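Local structure of predicted metal-dependent phosphohydrolase (Magnetospirillum magnetotacticum MS-1, 3KH1) at residues Q29-D34 / G154-P159; Q144-N149 / A183-L188; H148-E153 / R195-P200. The protein probably removes the 5'-phosphate from deoxyribonucleoside monophosphates, as a metal-dependent phosphohydrolase of the HD-domain family. One frame throughout, in Å; residues are numbered along the deposited sequence.

Starting from the N terminus, the chain first enters contact 1 at 29-34, around the short strand 30-31. It returns to this contact only at 154-159, closing a largely helical loop of 119 residues. Before that return, the end of helix 132-151 and the turn after it supply the first segments of contacts 2 and 3, which share His-148 and Asn-149. Helix 179-195 then closes contact 2 at 183-188, and the C-terminal tail closes contact 3 at 195-200. Contact 1 therefore crosses both others along the chain. Together they tie the C-terminal part of helix 132-151 and the loop after it to the strand, the last helix and the C-terminal tail.

Contact 1 (Q29-D34 / G154-P159); sequences QTLLTD and GGTWKP
A side-chain hydroxyl holds a backbone carbonyl here: Thr-156, in the loop between helices 132-151 and 164-177, meets Gln-29 at the corner leading into strand 30-31. Thr-156 OG1 donates to Gln-29 O over 2.8 Å. The hydroxyl sits above the carbonyl plane, 39° out of it. Its proton being spent on Gln-29, Thr-156 OG1 accepts a bond from a water at 2.8 Å. That water accepts in turn from Leu-31 N, so the two segments are joined both directly and through solvent. The other branch of Thr-156, CG2, packs on Gln-29 CB at 3.8 Å. An alanine in place of Thr-156 would probably leave Gln-29 O without this donor and the bridging water without its acceptor. In this mainly helical HD-domain protein, the contact fastens the loop to one of the few short strands; Thr-30 pairs by backbone bonds with Glu-39. A calcium ion lies about 3 Å from the side chain of Thr-30. Leu-31 O accepts from His-148 ND1, while the Leu-31 side chain points toward the loop. Its CG stands anti to the carbonyl carbon (chi1 -54°) and its CD1 anti to CA (chi2 -180°). This extended branch brings Leu-31 CD1 to 3.7 Å from Gly-155 O. The loop is also held by helix 132-151: Asn-149 OD1 accepts from the N-H groups of both Thr-156 and Trp-157. The amide of Gln-29 is bonded through OE1 to His-160 NE2.

Contact 2 (Q144-N149 / A183-L188); sequences QPLLHN and AYARAL
Leu-188 N bonds to Tyr-184 O at 2.9 Å, the ordinary helical bond that sets these two side chains one turn apart, both in contact with helix 132-151. No hydrogen bond crosses between the helices; the contact is apolar. Leu-188 does much of the work. Its CG is anti to the backbone N (chi1 -170°), and its CD2 methyl comes against the backbone of the facing helix, 3.7 Å from Leu-146 O. Leu-188 CD2 also touches Leu-146 CB and meets Leu-147 CD2 at 4.0 Å, the side chains of Leu-147 and Leu-188 crossing at about a right angle. Leu-147 CD2 reaches the Tyr-184 ring as well. Leu-147 CD2 comes at the ring edge, near its plane, 3.9 Å from Tyr-184 CE1. This is packing of two helices of the HD-type bundle: the segments 144-149 and 183-188 run at 28° to each other, their axes 10.5 Å apart at closest approach. On the other flank Leu-146 CD1 rests on the small side chain of Ala-185, 4.0 Å from Ala-185 CB. Leu-171 and Ile-174 touch both of these residues, so that helix 164-177 packs against this pair too. Leu-147 and Tyr-184 face the dimer partner instead: Val-17 of the second subunit packs on Leu-147, and Met-14 of the second subunit on Tyr-184.

Contact 3 (H148-E153 / R195-P200); sequences HNFETE and RGYLAP
After helix 132-151, Thr-152 leaves helical angles and Glu-153 has positive phi (58°); Gly-196, just after helix 179-195, also has positive phi. The two segments come closest just past these helix ends, with Glu-153 CA and Tyr-197 CA 5.1 Å apart. Tyr-197 points its side chain at the other segment and has the largest share of the contact. Its ring lies against the backbone of the turn: Glu-153 CA sits over the centre of one face, 3.5 Å from the centroid, in a CH-pi contact. Glu-153 CB is over the same face, 3.5 Å from Tyr-197 CE1, and CG extends onward toward the phenol oxygen. The opposite face of the tyrosine ring is met by Arg-195 CB, offset toward the rim, so the ring lies between Glu-153 and Arg-195 of its own segment. Phe-150 adds an aromatic partner. Its CG, anti to the backbone N, leads the ring out toward Arg-195. Tyr-197 turns its edge to the face of Phe-150 in a T-shaped pair, centroids 5.4 Å apart and planes at 73°, with CE2 over the phenylalanine ring centre. Tyr-197 CE2 also lies 3.4 Å from Phe-150 O. Arg-195 closes the cluster. Phe-150 CZ comes over the centre of its guanidinium, 3.4 Å from Arg-195 CZ, with the ring and guanidinium planes 54° apart. Arg-195 NH1 donates to Tyr-197 OH over 2.9 Å, almost in the guanidinium plane, while NE makes a salt bridge with Glu-191. These two bonds probably fix how the guanidinium is turned against Phe-150. The whole is a surface contact between two helix ends, each finished by a Schellman motif: Glu-153 is the C' residue of one, with Glu-153 N bonded to Phe-150 O and Gly-154 N to Asn-149 O, and Gly-196 completes the other.

Contact 1 (Q29-D34 / G154-P159)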
# COMPACT_ATOMS: atom_id res chain seq x y z
N GLN A 29 -3.78 0.49 -16.55
CA GLN A 29 -4.74 1.24 -17.39
C GLN A 29 -5.91 1.86 -16.62
O GLN A 29 -6.57 2.77 -17.13
CB GLN A 29 -5.29 0.35 -18.50
CG GLN A 29 -4.24 -0.01 -19.50
CD GLN A 29 -3.67 1.23 -20.15
OE1 GLN A 29 -4.40 2.00 -20.81
NE2 GLN A 29 -2.35 1.45 -19.99
N THR A 30 -6.15 1.41 -15.40
CA THR A 30 -7.11 2.01 -14.50
C THR A 30 -6.74 3.44 -14.26
O THR A 30 -5.60 3.73 -14.02
CB THR A 30 -7.09 1.24 -13.15
OG1 THR A 30 -7.28 -0.19 -13.38
CG2 THR A 30 -8.08 1.83 -12.16
N LEU A 31 -7.71 4.33 -14.34
CA LEU A 31 -7.51 5.73 -14.00
C LEU A 31 -7.89 5.99 -12.56
O LEU A 31 -8.75 5.33 -12.01
CB LEU A 31 -8.33 6.65 -14.90
CG LEU A 31 -8.14 6.49 -16.41
CD1 LEU A 31 -9.03 7.50 -17.18
CD2 LEU A 31 -6.69 6.66 -16.79
N LEU A 32 -7.21 6.95 -11.95
CA LEU A 32 -7.77 7.53 -10.73
C LEU A 32 -9.22 7.97 -10.99
O LEU A 32 -9.63 8.27 -12.11
CB LEU A 32 -6.93 8.73 -10.28
CG LEU A 32 -5.70 8.41 -9.41
CD1 LEU A 32 -4.87 7.26 -9.83
CD2 LEU A 32 -4.95 9.68 -9.03
N THR A 33 -9.98 8.06 -9.90
CA THR A 33 -11.43 8.34 -9.99
C THR A 33 -11.77 9.69 -10.60
O THR A 33 -12.89 9.84 -11.13
CB THR A 33 -12.12 8.16 -8.62
OG1 THR A 33 -11.51 9.07 -7.69
CG2 THR A 33 -12.07 6.73 -8.13
N ASP A 34 -10.84 10.63 -10.53
CA ASP A 34 -10.98 11.92 -11.20
C ASP A 34 -10.40 11.98 -12.63
O ASP A 34 -10.35 13.07 -13.22
CB ASP A 34 -10.34 13.05 -10.35
CG ASP A 34 -8.84 12.86 -10.15
OD1 ASP A 34 -8.23 11.92 -10.72
OD2 ASP A 34 -8.22 13.66 -9.38
N GLY A 154 -16.48 5.02 -17.57
CA GLY A 154 -15.88 4.13 -18.55
C GLY A 154 -14.58 4.64 -19.11
O GLY A 154 -14.27 4.50 -20.29
N GLY A 155 -13.79 5.28 -18.24
CA GLY A 155 -12.56 5.90 -18.66
C GLY A 155 -11.48 4.94 -19.10
O GLY A 155 -10.55 5.33 -19.81
N THR A 156 -11.60 3.68 -18.70
CA THR A 156 -10.77 2.59 -19.21
C THR A 156 -11.55 1.67 -20.15
O THR A 156 -11.05 1.32 -21.22
CB THR A 156 -10.09 1.85 -18.06
OG1 THR A 156 -9.39 2.82 -17.24
CG2 THR A 156 -9.10 0.80 -18.59
N TRP A 157 -12.80 1.38 -19.83
CA TRP A 157 -13.62 0.53 -20.68
C TRP A 157 -13.72 1.03 -22.11
O TRP A 157 -13.49 0.29 -23.08
CB TRP A 157 -15.04 0.43 -20.15
CG TRP A 157 -15.22 -0.45 -18.93
CD1 TRP A 157 -14.54 -1.59 -18.61
CD2 TRP A 157 -16.16 -0.25 -17.87
NE1 TRP A 157 -15.01 -2.11 -17.43
CE2 TRP A 157 -16.01 -1.30 -16.95
CE3 TRP A 157 -17.12 0.73 -17.60
CZ2 TRP A 157 -16.78 -1.40 -15.78
CZ3 TRP A 157 -17.86 0.66 -16.43
CH2 TRP A 157 -17.70 -0.43 -15.56
N LYS A 158 -14.13 2.28 -22.32
CA LYS A 158 -14.44 2.75 -23.67
C LYS A 158 -13.22 2.82 -24.60
O LYS A 158 -13.25 2.33 -25.71
CB LYS A 158 -15.22 4.08 -23.63
CG LYS A 158 -16.64 3.92 -23.11
CD LYS A 158 -17.28 5.23 -22.70
CE LYS A 158 -17.48 6.19 -23.84
NZ LYS A 158 -18.12 7.48 -23.34
N PRO A 159 -12.11 3.42 -24.13
CA PRO A 159 -10.96 3.48 -25.03
C PRO A 159 -10.39 2.13 -25.39
O PRO A 159 -9.82 1.97 -26.44
CB PRO A 159 -9.95 4.33 -24.26
CG PRO A 159 -10.82 5.19 -23.40
CD PRO A 159 -11.90 4.26 -22.94
O HOH W 1 -10.80 3.91 -15.08

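Contact 2 (Q144-N149 / A183-L188)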
# COMPACT_ATOMS: atom_id res chain seq x y z
N GLN A 144 -12.14 -3.47 -7.50
CA GLN A 144 -11.68 -2.09 -7.50
C GLN A 144 -11.66 -1.40 -8.88
O GLN A 144 -12.09 -0.24 -8.99
CB GLN A 144 -10.36 -1.96 -6.73
CG GLN A 144 -9.80 -0.53 -6.58
CD GLN A 144 -8.79 -0.16 -7.62
OE1 GLN A 144 -8.63 -0.84 -8.66
NE2 GLN A 144 -8.02 0.91 -7.32
N PRO A 145 -11.19 -2.08 -9.94
CA PRO A 145 -11.21 -1.42 -11.24
C PRO A 145 -12.62 -1.12 -11.73
O PRO A 145 -12.81 -0.19 -12.51
CB PRO A 145 -10.44 -2.36 -12.17
CG PRO A 145 -9.74 -3.24 -11.26
CD PRO A 145 -10.39 -3.32 -9.97
N LEU A 146 -13.58 -1.95 -11.36
CA LEU A 146 -14.99 -1.68 -11.68
C LEU A 146 -15.47 -0.40 -11.03
O LEU A 146 -16.12 0.46 -11.66
CB LEU A 146 -15.88 -2.85 -11.31
CG LEU A 146 -15.52 -4.20 -11.91
CD1 LEU A 146 -16.51 -5.29 -11.40
CD2 LEU A 146 -15.43 -4.19 -13.41
N LEU A 147 -15.12 -0.25 -9.75
CA LEU A 147 -15.40 1.00 -9.04
C LEU A 147 -14.83 2.18 -9.77
O LEU A 147 -15.50 3.22 -9.94
CB LEU A 147 -14.85 0.94 -7.61
CG LEU A 147 -15.38 -0.14 -6.65
CD1 LEU A 147 -14.69 -0.06 -5.30
CD2 LEU A 147 -16.85 -0.03 -6.43
N HIS A 148 -13.59 2.06 -10.20
CA HIS A 148 -12.93 3.20 -10.87
C HIS A 148 -13.51 3.48 -12.25
O HIS A 148 -13.74 4.65 -12.58
CB HIS A 148 -11.43 2.97 -10.96
CG HIS A 148 -10.71 3.30 -9.69
ND1 HIS A 148 -9.67 4.16 -9.66
CD2 HIS A 148 -10.93 2.91 -8.40
CE1 HIS A 148 -9.27 4.32 -8.41
NE2 HIS A 148 -10.02 3.58 -7.61
N ASN A 149 -13.84 2.44 -13.02
CA ASN A 149 -14.43 2.66 -14.31
C ASN A 149 -15.79 3.33 -14.15
O ASN A 149 -16.19 4.17 -14.96
CB ASN A 149 -14.57 1.33 -15.08
CG ASN A 149 -13.62 1.20 -16.22
OD1 ASN A 149 -13.52 2.07 -17.08
ND2 ASN A 149 -12.98 0.05 -16.29
N ALA A 183 -22.69 -9.49 -6.06
CA ALA A 183 -23.98 -8.87 -6.34
C ALA A 183 -23.85 -7.37 -6.51
O ALA A 183 -24.44 -6.79 -7.43
CB ALA A 183 -25.00 -9.23 -5.20
N TYR A 184 -23.02 -6.73 -5.66
CA TYR A 184 -22.75 -5.30 -5.81
C TYR A 184 -22.16 -5.00 -7.15
O TYR A 184 -22.58 -4.10 -7.87
CB TYR A 184 -21.88 -4.80 -4.68
CG TYR A 184 -21.63 -3.33 -4.74
CD1 TYR A 184 -20.54 -2.82 -5.43
CD2 TYR A 184 -22.50 -2.43 -4.13
CE1 TYR A 184 -20.35 -1.45 -5.54
CE2 TYR A 184 -22.25 -1.06 -4.19
CZ TYR A 184 -21.19 -0.58 -4.91
OH TYR A 184 -20.95 0.77 -4.98
N ALA A 185 -21.13 -5.77 -7.49
CA ALA A 185 -20.43 -5.58 -8.74
C ALA A 185 -21.34 -5.76 -9.93
O ALA A 185 -21.27 -4.96 -10.87
CB ALA A 185 -19.25 -6.52 -8.83
N ARG A 186 -22.16 -6.81 -9.95
CA ARG A 186 -23.10 -6.98 -11.04
C ARG A 186 -24.09 -5.80 -11.17
O ARG A 186 -24.40 -5.36 -12.26
CB ARG A 186 -23.91 -8.30 -10.92
CG ARG A 186 -23.09 -9.58 -11.15
CD ARG A 186 -23.99 -10.81 -11.25
NE ARG A 186 -24.74 -11.01 -9.98
CZ ARG A 186 -24.27 -11.60 -8.88
NH1 ARG A 186 -23.05 -12.10 -8.83
NH2 ARG A 186 -25.04 -11.69 -7.81
N ALA A 187 -24.58 -5.30 -10.05
CA ALA A 187 -25.53 -4.17 -10.07
C ALA A 187 -24.80 -2.90 -10.58
O ALA A 187 -25.33 -2.12 -11.35
CB ALA A 187 -26.10 -3.94 -8.67
N LEU A 188 -23.54 -2.72 -10.20
CA LEU A 188 -22.75 -1.59 -10.66
C LEU A 188 -22.57 -1.65 -12.15
O LEU A 188 -22.71 -0.65 -12.86
CB LEU A 188 -21.37 -1.60 -9.95
CG LEU A 188 -20.48 -0.37 -10.10
CD1 LEU A 188 -21.04 0.83 -9.30
CD2 LEU A 188 -19.05 -0.70 -9.68

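Contact 3 (H148-E153 / R195-P200)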
# COMPACT_ATOMS: atom_id res chain seq x y z
N HIS A 148 -13.59 2.06 -10.20
CA HIS A 148 -12.93 3.20 -10.87
C HIS A 148 -13.51 3.48 -12.25
O HIS A 148 -13.74 4.65 -12.58
CB HIS A 148 -11.43 2.97 -10.96
CG HIS A 148 -10.71 3.30 -9.69
ND1 HIS A 148 -9.67 4.16 -9.66
CD2 HIS A 148 -10.93 2.91 -8.40
CE1 HIS A 148 -9.27 4.32 -8.41
NE2 HIS A 148 -10.02 3.58 -7.61
N ASN A 149 -13.84 2.44 -13.02
CA ASN A 149 -14.43 2.66 -14.31
C ASN A 149 -15.79 3.33 -14.15
O ASN A 149 -16.19 4.17 -14.96
CB ASN A 149 -14.57 1.33 -15.08
CG ASN A 149 -13.62 1.20 -16.22
OD1 ASN A 149 -13.52 2.07 -17.08
ND2 ASN A 149 -12.98 0.05 -16.29
N PHE A 150 -16.52 3.01 -13.09
CA PHE A 150 -17.83 3.65 -12.89
C PHE A 150 -17.61 5.15 -12.61
O PHE A 150 -18.27 6.01 -13.19
CB PHE A 150 -18.59 2.98 -11.76
CG PHE A 150 -20.02 3.40 -11.68
CD1 PHE A 150 -20.98 2.71 -12.40
CD2 PHE A 150 -20.41 4.45 -10.89
CE1 PHE A 150 -22.29 3.09 -12.36
CE2 PHE A 150 -21.75 4.87 -10.85
CZ PHE A 150 -22.69 4.16 -11.56
N GLU A 151 -16.65 5.47 -11.76
CA GLU A 151 -16.36 6.86 -11.43
C GLU A 151 -15.87 7.69 -12.60
O GLU A 151 -16.15 8.87 -12.69
CB GLU A 151 -15.35 6.96 -10.30
CG GLU A 151 -15.87 6.43 -8.93
CD GLU A 151 -17.19 7.01 -8.47
OE1 GLU A 151 -17.18 8.24 -8.25
OE2 GLU A 151 -18.19 6.24 -8.37
N THR A 152 -15.11 7.04 -13.50
CA THR A 152 -14.55 7.71 -14.65
C THR A 152 -15.43 7.60 -15.92
O THR A 152 -15.02 7.99 -17.01
CB THR A 152 -13.14 7.19 -14.97
OG1 THR A 152 -13.21 5.82 -15.40
CG2 THR A 152 -12.19 7.34 -13.74
N GLU A 153 -16.66 7.14 -15.75
CA GLU A 153 -17.63 7.04 -16.84
C GLU A 153 -17.10 6.14 -17.96
O GLU A 153 -17.23 6.45 -19.14
CB GLU A 153 -18.06 8.45 -17.31
CG GLU A 153 -18.61 9.33 -16.16
CD GLU A 153 -19.16 10.69 -16.59
OE1 GLU A 153 -19.43 10.91 -17.77
OE2 GLU A 153 -19.35 11.54 -15.70
N ARG A 195 -25.91 3.64 -18.31
CA ARG A 195 -25.38 4.97 -18.47
C ARG A 195 -24.49 5.16 -19.68
O ARG A 195 -24.05 6.28 -19.95
CB ARG A 195 -24.58 5.36 -17.23
CG ARG A 195 -25.37 5.39 -15.96
CD ARG A 195 -24.53 5.99 -14.87
NE ARG A 195 -25.19 6.05 -13.57
CZ ARG A 195 -24.70 6.76 -12.56
NH1 ARG A 195 -23.60 7.48 -12.70
NH2 ARG A 195 -25.27 6.69 -11.37
N GLY A 196 -24.22 4.07 -20.41
CA GLY A 196 -23.37 4.11 -21.61
C GLY A 196 -21.87 4.12 -21.30
O GLY A 196 -21.07 4.44 -22.17
N TYR A 197 -21.49 3.75 -20.08
CA TYR A 197 -20.08 3.69 -19.74
C TYR A 197 -19.36 2.45 -20.32
O TYR A 197 -18.13 2.40 -20.43
CB TYR A 197 -19.92 3.58 -18.21
CG TYR A 197 -20.45 4.73 -17.38
CD1 TYR A 197 -20.84 5.93 -17.94
CD2 TYR A 197 -20.50 4.62 -15.98
CE1 TYR A 197 -21.28 6.98 -17.13
CE2 TYR A 197 -20.93 5.67 -15.20
CZ TYR A 197 -21.32 6.84 -15.77
OH TYR A 197 -21.77 7.88 -14.96
N LEU A 198 -20.16 1.43 -20.60
CA LEU A 198 -19.74 0.10 -20.89
C LEU A 198 -20.66 -0.36 -22.00
O LEU A 198 -21.89 -0.28 -21.84
CB LEU A 198 -19.87 -0.84 -19.63
CG LEU A 198 -19.46 -2.27 -19.92
CD1 LEU A 198 -18.03 -2.37 -20.27
CD2 LEU A 198 -19.72 -3.15 -18.72
N ALA A 199 -20.07 -0.75 -23.13
CA ALA A 199 -20.79 -1.24 -24.31
C ALA A 199 -21.58 -2.49 -23.89
O ALA A 199 -21.07 -3.34 -23.16
CB ALA A 199 -19.78 -1.61 -25.43
N PRO A 200 -22.84 -2.61 -24.37
CA PRO A 200 -23.68 -3.73 -23.92
C PRO A 200 -23.25 -5.08 -24.48
O PRO A 200 -22.42 -5.16 -25.42
CB PRO A 200 -25.06 -3.34 -24.46
CG PRO A 200 -24.77 -2.55 -25.69
CD PRO A 200 -23.57 -1.71 -25.28
OXT PRO A 200 -23.79 -6.08 -23.98